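PDB 3SQI: KLLA0E03807p from Kluyveromyces lactis, which probably binds centromeric DNA as Ndc10, a platform for inner kinetochore assembly in budding yeast, this chain being its DNA-binding domain. Local coordinates for residues T158-L164 with L228-I233; P64-D69 with L92-V96; Y206-F210 with Y222-S226; K25-L30 with Y49-Y53. One frame throughout, in Å; residues are numbered along the deposited sequence.

Contact 1. Residues T158-L164 with L228-I233; sequences TVSLKDL and LEHIPI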
loop_
_atom_site.group_PDB
_atom_site.type_symbol
_atom_site.label_atom_id
_atom_site.label_comp_id
_atom_site.label_asym_id
_atom_site.label_seq_id
_atom_site.Cartn_x
_atom_site.Cartn_y
_atom_site.Cartn_z
ATOM N N THR A 158 2.839 -7.554 -13.752
ATOM C CA THR A 158 2.244 -8.894 -13.776
ATOM C C THR A 158 0.793 -8.940 -13.262
ATOM O O THR A 158 0.019 -9.822 -13.642
ATOM C CB THR A 158 3.102 -9.937 -13.017
ATOM O OG1 THR A 158 2.824 -11.246 -13.530
ATOM C CG2 THR A 158 2.806 -9.915 -11.524
ATOM N N VAL A 159 0.421 -7.989 -12.412
ATOM C CA VAL A 159 -0.871 -8.058 -11.735
ATOM C C VAL A 159 -2.061 -7.589 -12.572
ATOM O O VAL A 159 -2.122 -6.436 -12.998
ATOM C CB VAL A 159 -0.857 -7.301 -10.383
ATOM C CG1 VAL A 159 -0.117 -5.981 -10.503
ATOM C CG2 VAL A 159 -2.273 -7.073 -9.894
ATOM N N SER A 160 -3.007 -8.500 -12.788
ATOM C CA SER A 160 -4.261 -8.201 -13.477
ATOM C C SER A 160 -5.298 -7.733 -12.454
ATOM O O SER A 160 -5.604 -8.476 -11.529
ATOM C CB SER A 160 -4.773 -9.471 -14.171
ATOM O OG SER A 160 -6.071 -9.281 -14.702
ATOM N N LEU A 161 -5.863 -6.535 -12.611
ATOM C CA LEU A 161 -6.794 -6.014 -11.592
ATOM C C LEU A 161 -8.024 -6.899 -11.324
ATOM O O LEU A 161 -8.653 -6.779 -10.264
ATOM C CB LEU A 161 -7.188 -4.543 -11.831
ATOM C CG LEU A 161 -8.497 -4.031 -12.458
ATOM C CD1 LEU A 161 -9.708 -4.633 -11.833
ATOM C CD2 LEU A 161 -8.579 -2.514 -12.344
ATOM N N LYS A 162 -8.369 -7.782 -12.257
ATOM C CA LYS A 162 -9.384 -8.776 -11.945
ATOM C C LYS A 162 -8.908 -9.700 -10.813
ATOM O O LYS A 162 -9.722 -10.307 -10.110
ATOM C CB LYS A 162 -9.773 -9.562 -13.193
ATOM C CG LYS A 162 -10.658 -8.763 -14.150
ATOM C CD LYS A 162 -11.166 -9.602 -15.317
ATOM C CE LYS A 162 -10.258 -9.493 -16.539
ATOM N NZ LYS A 162 -10.800 -10.242 -17.715
ATOM N N ASP A 163 -7.588 -9.776 -10.631
ATOM C CA ASP A 163 -6.985 -10.499 -9.510
ATOM C C ASP A 163 -7.261 -9.808 -8.189
ATOM O O ASP A 163 -7.388 -10.457 -7.153
ATOM C CB ASP A 163 -5.467 -10.584 -9.676
ATOM C CG ASP A 163 -5.045 -11.589 -10.720
ATOM O OD1 ASP A 163 -5.933 -12.126 -11.413
ATOM O OD2 ASP A 163 -3.823 -11.830 -10.847
ATOM N N LEU A 164 -7.337 -8.483 -8.225
ATOM C CA LEU A 164 -7.505 -7.710 -6.999
ATOM C C LEU A 164 -8.758 -8.099 -6.220
ATOM O O LEU A 164 -9.769 -8.507 -6.799
ATOM C CB LEU A 164 -7.506 -6.206 -7.282
ATOM C CG LEU A 164 -6.123 -5.585 -7.467
ATOM C CD1 LEU A 164 -6.119 -4.171 -6.903
ATOM C CD2 LEU A 164 -5.055 -6.435 -6.776
ATOM N N LEU A 228 -12.007 -8.140 -22.013
ATOM C CA LEU A 228 -10.555 -8.243 -21.862
ATOM C C LEU A 228 -10.144 -9.228 -20.772
ATOM O O LEU A 228 -10.782 -9.314 -19.722
ATOM C CB LEU A 228 -9.942 -6.872 -21.584
ATOM C CG LEU A 228 -9.768 -5.972 -22.805
ATOM C CD1 LEU A 228 -9.202 -4.620 -22.403
ATOM C CD2 LEU A 228 -8.873 -6.652 -23.828
ATOM N N GLU A 229 -9.078 -9.978 -21.039
ATOM C CA GLU A 229 -8.590 -10.989 -20.107
ATOM C C GLU A 229 -7.704 -10.431 -18.991
ATOM O O GLU A 229 -7.760 -10.898 -17.853
ATOM C CB GLU A 229 -7.871 -12.111 -20.860
ATOM C CG GLU A 229 -8.691 -12.725 -21.995
ATOM C CD GLU A 229 -10.017 -13.317 -21.528
ATOM O OE1 GLU A 229 -10.291 -13.304 -20.308
ATOM O OE2 GLU A 229 -10.789 -13.797 -22.387
ATOM N N HIS A 230 -6.879 -9.441 -19.318
ATOM C CA HIS A 230 -5.981 -8.845 -18.331
ATOM C C HIS A 230 -6.134 -7.328 -18.301
ATOM O O HIS A 230 -5.802 -6.646 -19.265
ATOM C CB HIS A 230 -4.525 -9.238 -18.632
ATOM C CG HIS A 230 -3.509 -8.498 -17.817
ATOM N ND1 HIS A 230 -2.418 -7.868 -18.377
ATOM C CD2 HIS A 230 -3.416 -8.291 -16.482
ATOM C CE1 HIS A 230 -1.697 -7.305 -17.422
ATOM N NE2 HIS A 230 -2.281 -7.545 -16.263
ATOM N N ILE A 231 -6.638 -6.799 -17.192
ATOM C CA ILE A 231 -6.779 -5.358 -17.052
ATOM C C ILE A 231 -5.650 -4.817 -16.196
ATOM O O ILE A 231 -5.646 -5.009 -14.981
ATOM C CB ILE A 231 -8.114 -4.988 -16.388
ATOM C CG1 ILE A 231 -9.280 -5.646 -17.129
ATOM C CG2 ILE A 231 -8.279 -3.477 -16.333
ATOM C CD1 ILE A 231 -9.263 -5.411 -18.623
ATOM N N PRO A 232 -4.687 -4.127 -16.826
ATOM C CA PRO A 232 -3.503 -3.610 -16.124
ATOM C C PRO A 232 -3.828 -2.419 -15.229
ATOM O O PRO A 232 -4.660 -1.586 -15.595
ATOM C CB PRO A 232 -2.574 -3.182 -17.268
ATOM C CG PRO A 232 -3.484 -2.899 -18.403
ATOM C CD PRO A 232 -4.637 -3.859 -18.272
ATOM N N ILE A 233 -3.176 -2.344 -14.073
ATOM C CA ILE A 233 -3.444 -1.281 -13.107
ATOM C C ILE A 233 -3.239 0.113 -13.703
ATOM O O ILE A 233 -3.910 1.067 -13.313
ATOM C CB ILE A 233 -2.578 -1.434 -11.847
ATOM C CG1 ILE A 233 -2.756 -2.833 -11.262
ATOM C CG2 ILE A 233 -2.948 -0.381 -10.808
ATOM C CD1 ILE A 233 -4.125 -3.065 -10.681
#
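Leu161 N donates to Ile231 O over 2.8 Å, and with an N-H...O angle of 168° this is a straight main-chain link between 158-164 and 228-233. The same two residues also meet through their side chains, CG of Leu161 lying 3.9 Å from CG2 of Ile231. Beside them Ile233 reaches in with its longer branch. Because CG1 stands beside the backbone N (chi1 -54°), CD1 can extend to 3.6 Å from CB of Leu161, while CG1 itself passes Val159 CG1 at 4.2 Å. Here two loops of the Ndc10 domain 2 family region are tied together, one running from helix 153-158 into strand 165-169, the other leaving the short helix 224-227. The pairing illustrates how segments without regular secondary structure can be joined by one good backbone bond and a strip of aliphatic carbons. Trp145 and Leu141 of helix 133-149 pack on Ile233, and Tyr206 of helix 198-210 packs on Leu161. On the more polar flank, His230 turns its ring back towards the first loop, and NE2 makes a weak bond of 3.5 Å to Val159 O, the oxygen lying near the ring plane at its edge. Farther out, the Lys162 chain passes Ile231, with CE 4.0 Å from CG1 of that residue. The amine continues to the carbonyls of 228-229, where its modelled position is doubtful.

Contact 2. Residues P64-D69 with L92-V96; sequences PLPTCD and LYGLV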
loop_
_atom_site.group_PDB
_atom_site.type_symbol
_atom_site.label_atom_id
_atom_site.label_comp_id
_atom_site.label_asym_id
_atom_site.label_seq_id
_atom_site.Cartn_x
_atom_site.Cartn_y
_atom_site.Cartn_z
ATOM N N PRO A 64 14.138 -7.888 19.271
ATOM C CA PRO A 64 13.691 -9.170 18.713
ATOM C C PRO A 64 14.812 -10.168 18.435
ATOM O O PRO A 64 14.548 -11.366 18.361
ATOM C CB PRO A 64 13.034 -8.769 17.384
ATOM C CG PRO A 64 12.998 -7.264 17.373
ATOM C CD PRO A 64 14.121 -6.831 18.257
ATOM N N LEU A 65 16.036 -9.687 18.260
ATOM C CA LEU A 65 17.094 -10.527 17.705
ATOM C C LEU A 65 17.450 -11.789 18.500
ATOM O O LEU A 65 17.473 -12.887 17.930
ATOM C CB LEU A 65 18.329 -9.687 17.353
ATOM C CG LEU A 65 18.051 -8.916 16.055
ATOM C CD1 LEU A 65 19.054 -7.798 15.779
ATOM C CD2 LEU A 65 17.961 -9.895 14.879
ATOM N N PRO A 66 17.703 -11.652 19.813
ATOM C CA PRO A 66 18.092 -12.847 20.568
ATOM C C PRO A 66 16.980 -13.878 20.471
ATOM O O PRO A 66 17.237 -15.081 20.386
ATOM C CB PRO A 66 18.217 -12.335 22.010
ATOM C CG PRO A 66 18.320 -10.846 21.894
ATOM C CD PRO A 66 17.502 -10.490 20.691
ATOM N N THR A 67 15.744 -13.391 20.475
ATOM C CA THR A 67 14.578 -14.245 20.310
ATOM C C THR A 67 14.622 -14.996 18.983
ATOM O O THR A 67 14.470 -16.213 18.948
ATOM C CB THR A 67 13.274 -13.434 20.353
ATOM O OG1 THR A 67 13.217 -12.673 21.565
ATOM C CG2 THR A 67 12.077 -14.364 20.275
ATOM N N CYS A 68 14.818 -14.268 17.890
ATOM C CA CYS A 68 14.859 -14.889 16.571
ATOM C C CYS A 68 15.942 -15.957 16.483
ATOM O O CYS A 68 15.702 -17.059 15.989
ATOM C CB CYS A 68 15.059 -13.837 15.485
ATOM S SG CYS A 68 13.722 -12.619 15.402
ATOM N N ASP A 69 17.133 -15.635 16.966
ATOM C CA ASP A 69 18.214 -16.610 16.957
ATOM C C ASP A 69 17.837 -17.837 17.780
ATOM O O ASP A 69 18.096 -18.980 17.371
ATOM C CB ASP A 69 19.507 -15.983 17.474
ATOM C CG ASP A 69 19.857 -14.700 16.741
ATOM O OD1 ASP A 69 20.543 -13.842 17.337
ATOM O OD2 ASP A 69 19.431 -14.545 15.572
ATOM N N LEU A 92 11.590 -13.863 9.738
ATOM C CA LEU A 92 11.925 -13.164 10.971
ATOM C C LEU A 92 12.726 -11.893 10.695
ATOM O O LEU A 92 12.311 -10.792 11.074
ATOM C CB LEU A 92 12.670 -14.086 11.934
ATOM C CG LEU A 92 11.852 -15.271 12.451
ATOM C CD1 LEU A 92 12.648 -16.053 13.473
ATOM C CD2 LEU A 92 10.545 -14.791 13.051
ATOM N N TYR A 93 13.863 -12.041 10.020
ATOM C CA TYR A 93 14.661 -10.878 9.648
ATOM C C TYR A 93 13.807 -9.795 8.959
ATOM O O TYR A 93 13.946 -8.596 9.240
ATOM C CB TYR A 93 15.840 -11.303 8.778
ATOM C CG TYR A 93 16.890 -12.085 9.538
ATOM C CD1 TYR A 93 16.812 -12.232 10.920
ATOM C CD2 TYR A 93 17.965 -12.664 8.880
ATOM C CE1 TYR A 93 17.771 -12.941 11.625
ATOM C CE2 TYR A 93 18.933 -13.373 9.577
ATOM C CZ TYR A 93 18.831 -13.510 10.949
ATOM O OH TYR A 93 19.793 -14.216 11.642
ATOM N N GLY A 94 12.909 -10.217 8.075
ATOM C CA GLY A 94 11.977 -9.274 7.482
ATOM C C GLY A 94 11.171 -8.528 8.532
ATOM O O GLY A 94 11.025 -7.300 8.487
ATOM N N LEU A 95 10.647 -9.279 9.494
ATOM C CA LEU A 95 9.877 -8.698 10.582
ATOM C C LEU A 95 10.685 -7.651 11.354
ATOM O O LEU A 95 10.166 -6.587 11.703
ATOM C CB LEU A 95 9.398 -9.792 11.536
ATOM C CG LEU A 95 8.916 -9.255 12.883
ATOM C CD1 LEU A 95 7.578 -8.560 12.717
ATOM C CD2 LEU A 95 8.832 -10.367 13.919
ATOM N N VAL A 96 11.952 -7.941 11.630
ATOM C CA VAL A 96 12.748 -6.981 12.380
ATOM C C VAL A 96 12.955 -5.729 11.531
ATOM O O VAL A 96 12.776 -4.607 12.014
ATOM C CB VAL A 96 14.106 -7.561 12.858
ATOM C CG1 VAL A 96 13.906 -8.910 13.524
ATOM C CG2 VAL A 96 15.099 -7.681 11.705
#
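The ring of Tyr93 and the carboxylate of Asp69 cross at about a right angle, their planes 88° apart, and at 4.0 Å between Tyr93 OH and Asp69 OD2 the pair is too long for a hydrogen bond. CD2 of Leu65 approaches the same ring obliquely, 4.5 Å from CE1 of Tyr93, so this flank of the contact is a loose one. The pyrrolidine of Pro64 uses its CB, which rests 4.0 Å from CG1 of Val96. That methyl meets two more side chains: Cys68 SG comes to 4.2 Å from Val96 CG1, and Leu65 CD2 touches it as well. Val96 CG1 stands opposite the carbonyl carbon (chi1 -49°), which turns it towards all three partners. One turn earlier, Leu92 sends CD1 to 3.8 Å from CB of Cys68, with its own CB against the sulfur. Contacts therefore repeat at one-turn spacing, Pro64 opposite Val96 and Cys68 opposite Leu92, as expected of an antiparallel helical hairpin; the short axes run at 172° and approach to 10.7 Å. Pro64, Cys68, Leu92 and Val96 carry the inner part of this hairpin, while its outer edge is left to Leu65, Asp69 and Tyr93. Behind the inner part lies helix 47-56, with Ile54 against Pro64, Cys68 and Leu95 and with Ile50 against Leu92, while helix 304-310 reaches Leu95 through Phe305 and Tyr306.

Contact 3. Residues Y206-F210 with Y222-S226; sequences YYLRF and YQILS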
loop_
_atom_site.group_PDB
_atom_site.type_symbol
_atom_site.label_atom_id
_atom_site.label_comp_id
_atom_site.label_asym_id
_atom_site.label_seq_id
_atom_site.Cartn_x
_atom_site.Cartn_y
_atom_site.Cartn_z
ATOM N N TYR A 206 -8.849 6.476 -12.271
ATOM C CA TYR A 206 -9.734 5.486 -12.868
ATOM C C TYR A 206 -11.006 6.110 -13.424
ATOM O O TYR A 206 -11.569 5.628 -14.410
ATOM C CB TYR A 206 -10.039 4.356 -11.888
ATOM C CG TYR A 206 -9.027 3.239 -11.962
ATOM C CD1 TYR A 206 -9.221 2.046 -11.283
ATOM C CD2 TYR A 206 -7.875 3.379 -12.721
ATOM C CE1 TYR A 206 -8.295 1.023 -11.359
ATOM C CE2 TYR A 206 -6.948 2.367 -12.804
ATOM C CZ TYR A 206 -7.159 1.192 -12.121
ATOM O OH TYR A 206 -6.227 0.186 -12.210
ATOM N N TYR A 207 -11.455 7.189 -12.796
ATOM C CA TYR A 207 -12.553 7.959 -13.354
ATOM C C TYR A 207 -12.113 8.506 -14.704
ATOM O O TYR A 207 -12.800 8.335 -15.710
ATOM C CB TYR A 207 -12.947 9.100 -12.421
ATOM C CG TYR A 207 -14.193 9.841 -12.852
ATOM C CD1 TYR A 207 -15.456 9.304 -12.634
ATOM C CD2 TYR A 207 -14.108 11.080 -13.476
ATOM C CE1 TYR A 207 -16.599 9.980 -13.026
ATOM C CE2 TYR A 207 -15.247 11.764 -13.869
ATOM C CZ TYR A 207 -16.486 11.210 -13.640
ATOM O OH TYR A 207 -17.616 11.890 -14.030
ATOM N N LEU A 208 -10.951 9.149 -14.727
ATOM C CA LEU A 208 -10.411 9.691 -15.968
ATOM C C LEU A 208 -10.232 8.612 -17.036
ATOM O O LEU A 208 -10.509 8.830 -18.215
ATOM C CB LEU A 208 -9.075 10.388 -15.702
ATOM C CG LEU A 208 -9.127 11.590 -14.756
ATOM C CD1 LEU A 208 -7.785 12.295 -14.732
ATOM C CD2 LEU A 208 -10.213 12.557 -15.180
ATOM N N ARG A 209 -9.762 7.449 -16.608
ATOM C CA ARG A 209 -9.429 6.358 -17.512
ATOM C C ARG A 209 -10.687 5.778 -18.131
ATOM O O ARG A 209 -10.743 5.504 -19.330
ATOM C CB ARG A 209 -8.677 5.268 -16.740
ATOM C CG ARG A 209 -8.321 4.018 -17.541
ATOM C CD ARG A 209 -7.417 3.106 -16.710
ATOM N NE ARG A 209 -7.217 1.786 -17.306
ATOM C CZ ARG A 209 -6.626 0.770 -16.682
ATOM N NH1 ARG A 209 -6.179 0.919 -15.439
ATOM N NH2 ARG A 209 -6.488 -0.399 -17.297
ATOM N N PHE A 210 -11.710 5.619 -17.305
ATOM C CA PHE A 210 -12.887 4.865 -17.700
ATOM C C PHE A 210 -14.078 5.715 -18.135
ATOM O O PHE A 210 -14.540 5.606 -19.269
ATOM C CB PHE A 210 -13.270 3.899 -16.592
ATOM C CG PHE A 210 -12.346 2.738 -16.487
ATOM C CD1 PHE A 210 -12.299 1.798 -17.501
ATOM C CD2 PHE A 210 -11.513 2.588 -15.393
ATOM C CE1 PHE A 210 -11.448 0.721 -17.425
ATOM C CE2 PHE A 210 -10.653 1.512 -15.308
ATOM C CZ PHE A 210 -10.621 0.575 -16.326
ATOM N N TYR A 222 -16.677 1.378 -19.588
ATOM C CA TYR A 222 -16.668 0.392 -18.512
ATOM C C TYR A 222 -17.000 -0.991 -19.058
ATOM O O TYR A 222 -17.099 -1.960 -18.306
ATOM C CB TYR A 222 -17.664 0.766 -17.411
ATOM C CG TYR A 222 -17.310 2.001 -16.603
ATOM C CD1 TYR A 222 -16.258 1.986 -15.686
ATOM C CD2 TYR A 222 -18.044 3.173 -16.739
ATOM C CE1 TYR A 222 -15.943 3.119 -14.935
ATOM C CE2 TYR A 222 -17.740 4.303 -16.002
ATOM C CZ TYR A 222 -16.693 4.277 -15.106
ATOM O OH TYR A 222 -16.406 5.414 -14.379
ATOM N N GLN A 223 -17.187 -1.076 -20.372
ATOM C CA GLN A 223 -17.600 -2.326 -20.997
ATOM C C GLN A 223 -16.448 -3.315 -21.132
ATOM O O GLN A 223 -16.647 -4.526 -21.042
ATOM C CB GLN A 223 -18.217 -2.064 -22.375
ATOM C CG GLN A 223 -19.362 -1.064 -22.378
ATOM C CD GLN A 223 -18.885 0.373 -22.275
ATOM O OE1 GLN A 223 -17.987 0.795 -23.005
ATOM N NE2 GLN A 223 -19.481 1.132 -21.362
ATOM N N ILE A 224 -15.242 -2.799 -21.337
ATOM C CA ILE A 224 -14.101 -3.657 -21.642
ATOM C C ILE A 224 -13.618 -4.478 -20.446
ATOM O O ILE A 224 -12.746 -5.336 -20.587
ATOM C CB ILE A 224 -12.920 -2.857 -22.242
ATOM C CG1 ILE A 224 -11.918 -2.441 -21.154
ATOM C CG2 ILE A 224 -13.436 -1.660 -23.028
ATOM C CD1 ILE A 224 -12.359 -1.269 -20.306
ATOM N N LEU A 225 -14.184 -4.218 -19.271
ATOM C CA LEU A 225 -13.817 -4.965 -18.068
ATOM C C LEU A 225 -14.256 -6.428 -18.138
ATOM O O LEU A 225 -13.942 -7.221 -17.252
ATOM C CB LEU A 225 -14.338 -4.284 -16.800
ATOM C CG LEU A 225 -13.664 -2.938 -16.510
ATOM C CD1 LEU A 225 -14.434 -1.809 -17.166
ATOM C CD2 LEU A 225 -13.532 -2.683 -15.023
ATOM N N SER A 226 -14.994 -6.769 -19.191
ATOM C CA SER A 226 -15.376 -8.153 -19.459
ATOM C C SER A 226 -14.591 -8.728 -20.639
ATOM O O SER A 226 -13.837 -9.693 -20.492
ATOM C CB SER A 226 -16.878 -8.254 -19.719
ATOM O OG SER A 226 -17.609 -7.835 -18.582
#
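Phe210 fills the compact part of this contact, its CB and ring meeting three side chains of 222-226. Ile224 CD1 arrives in the ring plane, 3.6 Å from CE1 of Phe210, and Leu225 CD1 reaches the same CE1 at 3.9 Å. On the other flank Phe210 CB presses against CE1 of Tyr222. The two rings are nearly parallel, with planes at 20°, yet they are slid so far apart, 5.7 Å between centroids, that their faces hardly overlap. Replacing Tyr222 with a serine would probably strip CB of Phe210 of its aromatic cover and open a gap beside that ring. Within its own helix Phe210 is also backed by Arg209, whose CG lies over the centre of one ring face. The fold element is a tight chain reversal: after helix 198-210 comes the two-stranded hairpin 212-213/217-218, and the chain returns beside Arg209 and Phe210, which share backbone hydrogen bonds with Asp220 and Gly221. Packing thins towards Tyr207, since Tyr222 OH stays 4.4 Å from CD1 of Tyr207, whose own hydroxyl is hydrogen-bonded to Asp364 OD2. Solvent lies on the far side of the second segment, reached by the exposed Gln223 and Ser226.

Contact 4. Residues K25-L30 with Y49-Y53; sequences KYTEWL and YIVKY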
loop_
_atom_site.group_PDB
_atom_site.type_symbol
_atom_site.label_atom_id
_atom_site.label_comp_id
_atom_site.label_asym_id
_atom_site.label_seq_id
_atom_site.Cartn_x
_atom_site.Cartn_y
_atom_site.Cartn_z
ATOM N N LYS A 25 9.364 -18.284 28.470
ATOM C CA LYS A 25 8.509 -17.156 28.103
ATOM C C LYS A 25 7.489 -17.556 27.044
ATOM O O LYS A 25 6.281 -17.364 27.210
ATOM C CB LYS A 25 9.357 -16.011 27.533
ATOM C CG LYS A 25 10.495 -15.511 28.418
ATOM C CD LYS A 25 9.990 -14.660 29.575
ATOM C CE LYS A 25 9.431 -15.521 30.700
ATOM N NZ LYS A 25 8.679 -14.708 31.693
ATOM N N TYR A 26 8.005 -18.107 25.952
ATOM C CA TYR A 26 7.226 -18.366 24.754
ATOM C C TYR A 26 6.147 -19.414 24.953
ATOM O O TYR A 26 5.033 -19.263 24.458
ATOM C CB TYR A 26 8.159 -18.784 23.627
ATOM C CG TYR A 26 7.478 -19.174 22.342
ATOM C CD1 TYR A 26 6.500 -18.367 21.765
ATOM C CD2 TYR A 26 7.838 -20.337 21.681
ATOM C CE1 TYR A 26 5.884 -18.729 20.572
ATOM C CE2 TYR A 26 7.236 -20.702 20.495
ATOM C CZ TYR A 26 6.262 -19.900 19.942
ATOM O OH TYR A 26 5.676 -20.286 18.758
ATOM N N THR A 27 6.474 -20.484 25.667
ATOM C CA THR A 27 5.488 -21.534 25.900
ATOM C C THR A 27 4.509 -21.163 27.019
ATOM O O THR A 27 3.335 -21.557 26.996
ATOM C CB THR A 27 6.164 -22.871 26.216
ATOM O OG1 THR A 27 6.916 -22.747 27.428
ATOM C CG2 THR A 27 7.092 -23.278 25.071
ATOM N N GLU A 28 4.997 -20.401 27.995
ATOM C CA GLU A 28 4.147 -19.894 29.066
ATOM C C GLU A 28 3.158 -18.865 28.527
ATOM O O GLU A 28 2.109 -18.624 29.123
ATOM C CB GLU A 28 4.993 -19.296 30.189
ATOM C CG GLU A 28 4.970 -20.116 31.466
ATOM C CD GLU A 28 5.219 -21.593 31.218
ATOM O OE1 GLU A 28 4.775 -22.415 32.049
ATOM O OE2 GLU A 28 5.859 -21.936 30.199
ATOM N N TRP A 29 3.518 -18.242 27.410
ATOM C CA TRP A 29 2.593 -17.406 26.653
ATOM C C TRP A 29 1.650 -18.299 25.859
ATOM O O TRP A 29 0.436 -18.132 25.903
ATOM C CB TRP A 29 3.375 -16.498 25.702
ATOM C CG TRP A 29 2.531 -15.665 24.782
ATOM C CD1 TRP A 29 1.796 -14.561 25.112
ATOM C CD2 TRP A 29 2.361 -15.851 23.373
ATOM N NE1 TRP A 29 1.172 -14.059 23.998
ATOM C CE2 TRP A 29 1.499 -14.833 22.918
ATOM C CE3 TRP A 29 2.845 -16.784 22.453
ATOM C CZ2 TRP A 29 1.117 -14.724 21.585
ATOM C CZ3 TRP A 29 2.461 -16.672 21.127
ATOM C CH2 TRP A 29 1.608 -15.650 20.707
ATOM N N LEU A 30 2.232 -19.263 25.154
ATOM C CA LEU A 30 1.507 -20.186 24.286
ATOM C C LEU A 30 0.409 -20.950 25.034
ATOM O O LEU A 30 -0.496 -21.509 24.412
ATOM C CB LEU A 30 2.497 -21.171 23.662
ATOM C CG LEU A 30 2.324 -21.658 22.223
ATOM C CD1 LEU A 30 2.321 -20.496 21.240
ATOM C CD2 LEU A 30 3.437 -22.650 21.879
ATOM N N TYR A 49 2.808 -18.015 15.135
ATOM C CA TYR A 49 2.849 -17.866 16.584
ATOM C C TYR A 49 4.065 -17.070 17.039
ATOM O O TYR A 49 3.961 -16.248 17.945
ATOM C CB TYR A 49 2.819 -19.239 17.257
ATOM C CG TYR A 49 1.718 -20.143 16.734
ATOM C CD1 TYR A 49 0.395 -19.970 17.131
ATOM C CD2 TYR A 49 2.004 -21.177 15.851
ATOM C CE1 TYR A 49 -0.611 -20.800 16.657
ATOM C CE2 TYR A 49 1.007 -22.008 15.371
ATOM C CZ TYR A 49 -0.298 -21.816 15.777
ATOM O OH TYR A 49 -1.287 -22.646 15.300
ATOM N N ILE A 50 5.212 -17.310 16.407
ATOM C CA ILE A 50 6.446 -16.597 16.749
ATOM C C ILE A 50 6.311 -15.108 16.455
ATOM O O ILE A 50 6.690 -14.259 17.265
ATOM C CB ILE A 50 7.655 -17.138 15.963
ATOM C CG1 ILE A 50 7.787 -18.651 16.144
ATOM C CG2 ILE A 50 8.942 -16.445 16.403
ATOM C CD1 ILE A 50 8.887 -19.256 15.311
ATOM N N VAL A 51 5.772 -14.806 15.280
ATOM C CA VAL A 51 5.545 -13.433 14.858
ATOM C C VAL A 51 4.528 -12.738 15.762
ATOM O O VAL A 51 4.764 -11.620 16.242
ATOM C CB VAL A 51 5.076 -13.377 13.403
ATOM C CG1 VAL A 51 4.703 -11.963 13.031
ATOM C CG2 VAL A 51 6.159 -13.909 12.476
ATOM N N LYS A 52 3.400 -13.394 16.009
ATOM C CA LYS A 52 2.443 -12.839 16.957
ATOM C C LYS A 52 3.112 -12.520 18.299
ATOM O O LYS A 52 2.974 -11.413 18.825
ATOM C CB LYS A 52 1.262 -13.784 17.157
ATOM C CG LYS A 52 0.237 -13.253 18.141
ATOM C CD LYS A 52 -1.102 -13.965 18.002
ATOM C CE LYS A 52 -2.092 -13.455 19.035
ATOM N NZ LYS A 52 -2.144 -11.966 19.041
ATOM N N TYR A 53 3.844 -13.492 18.839
ATOM C CA TYR A 53 4.542 -13.316 20.108
ATOM C C TYR A 53 5.425 -12.082 20.086
ATOM O O TYR A 53 5.338 -11.216 20.960
ATOM C CB TYR A 53 5.409 -14.535 20.423
ATOM C CG TYR A 53 6.207 -14.376 21.699
ATOM C CD1 TYR A 53 7.551 -14.007 21.669
ATOM C CD2 TYR A 53 5.615 -14.576 22.934
ATOM C CE1 TYR A 53 8.282 -13.852 22.844
ATOM C CE2 TYR A 53 6.330 -14.428 24.101
ATOM C CZ TYR A 53 7.656 -14.065 24.056
ATOM O OH TYR A 53 8.341 -13.919 25.237
#
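An aromatic cluster of Tyr26, Trp29 and Tyr53 fills the crossing where segments 25-30 and 49-53 of helices 13-30 and 47-56 meet at roughly a right angle, in the N-terminal helical part of the chain. Tyr53 is the middle ring and plays two roles at once. It receives the edge of Tyr26 on its face, with centroids 5.6 Å apart and planes at 74°, and it turns its own edge to the face of Trp29, its centroid 5.3 Å from that of the five-membered ring with planes at 69°. These are two T-shaped stacks in sequence, a good example of how flat groups can fill the wide angle between crossing helices. Trp29 CG lies opposite the backbone N (chi1 175°), which carries the indole out over the second helix. There CB of Tyr53 makes a CH-pi contact, 4.0 Å from the centroid of the six-membered ring, and CG of Lys52 meets the rim at CH2 of Trp29, 3.8 Å away. With an alanine in place of Trp29, the edge of Tyr53 would probably lose the face it packs on, and a gap would be likely to open beside Lys52. Tyr26 reaches past the cluster, and its hydroxyl hydrogen-bonds Phe44 O. Tyr26 OH also sits 3.4 Å from CB of Tyr49 and 3.7 Å from CG1 of Ile50.

From the N terminus, contact 4 comes first, closing the loop that folds helix 47-56 back across helix 13-30. Contact 2 follows in series, pairing helix 65-76 with helix 82-100 and closing the short turn between them. The two adjoin, Ile50 of contact 4 touching Leu92 of contact 2, so helix 47-56 also packs against the hairpin of contact 2. Much later, contact 1 joins the loops at 158-164 and 228-233 and encloses contact 3, whose short reversal lies wholly between those loops. Hydrogen bonds from Tyr206 OH to Ile233 O and from Arg209 NH2 to Pro232 O join this second pair. Contacts 2 and 3 lie on opposite sides of the chain's centre, about 44 Å apart between centres.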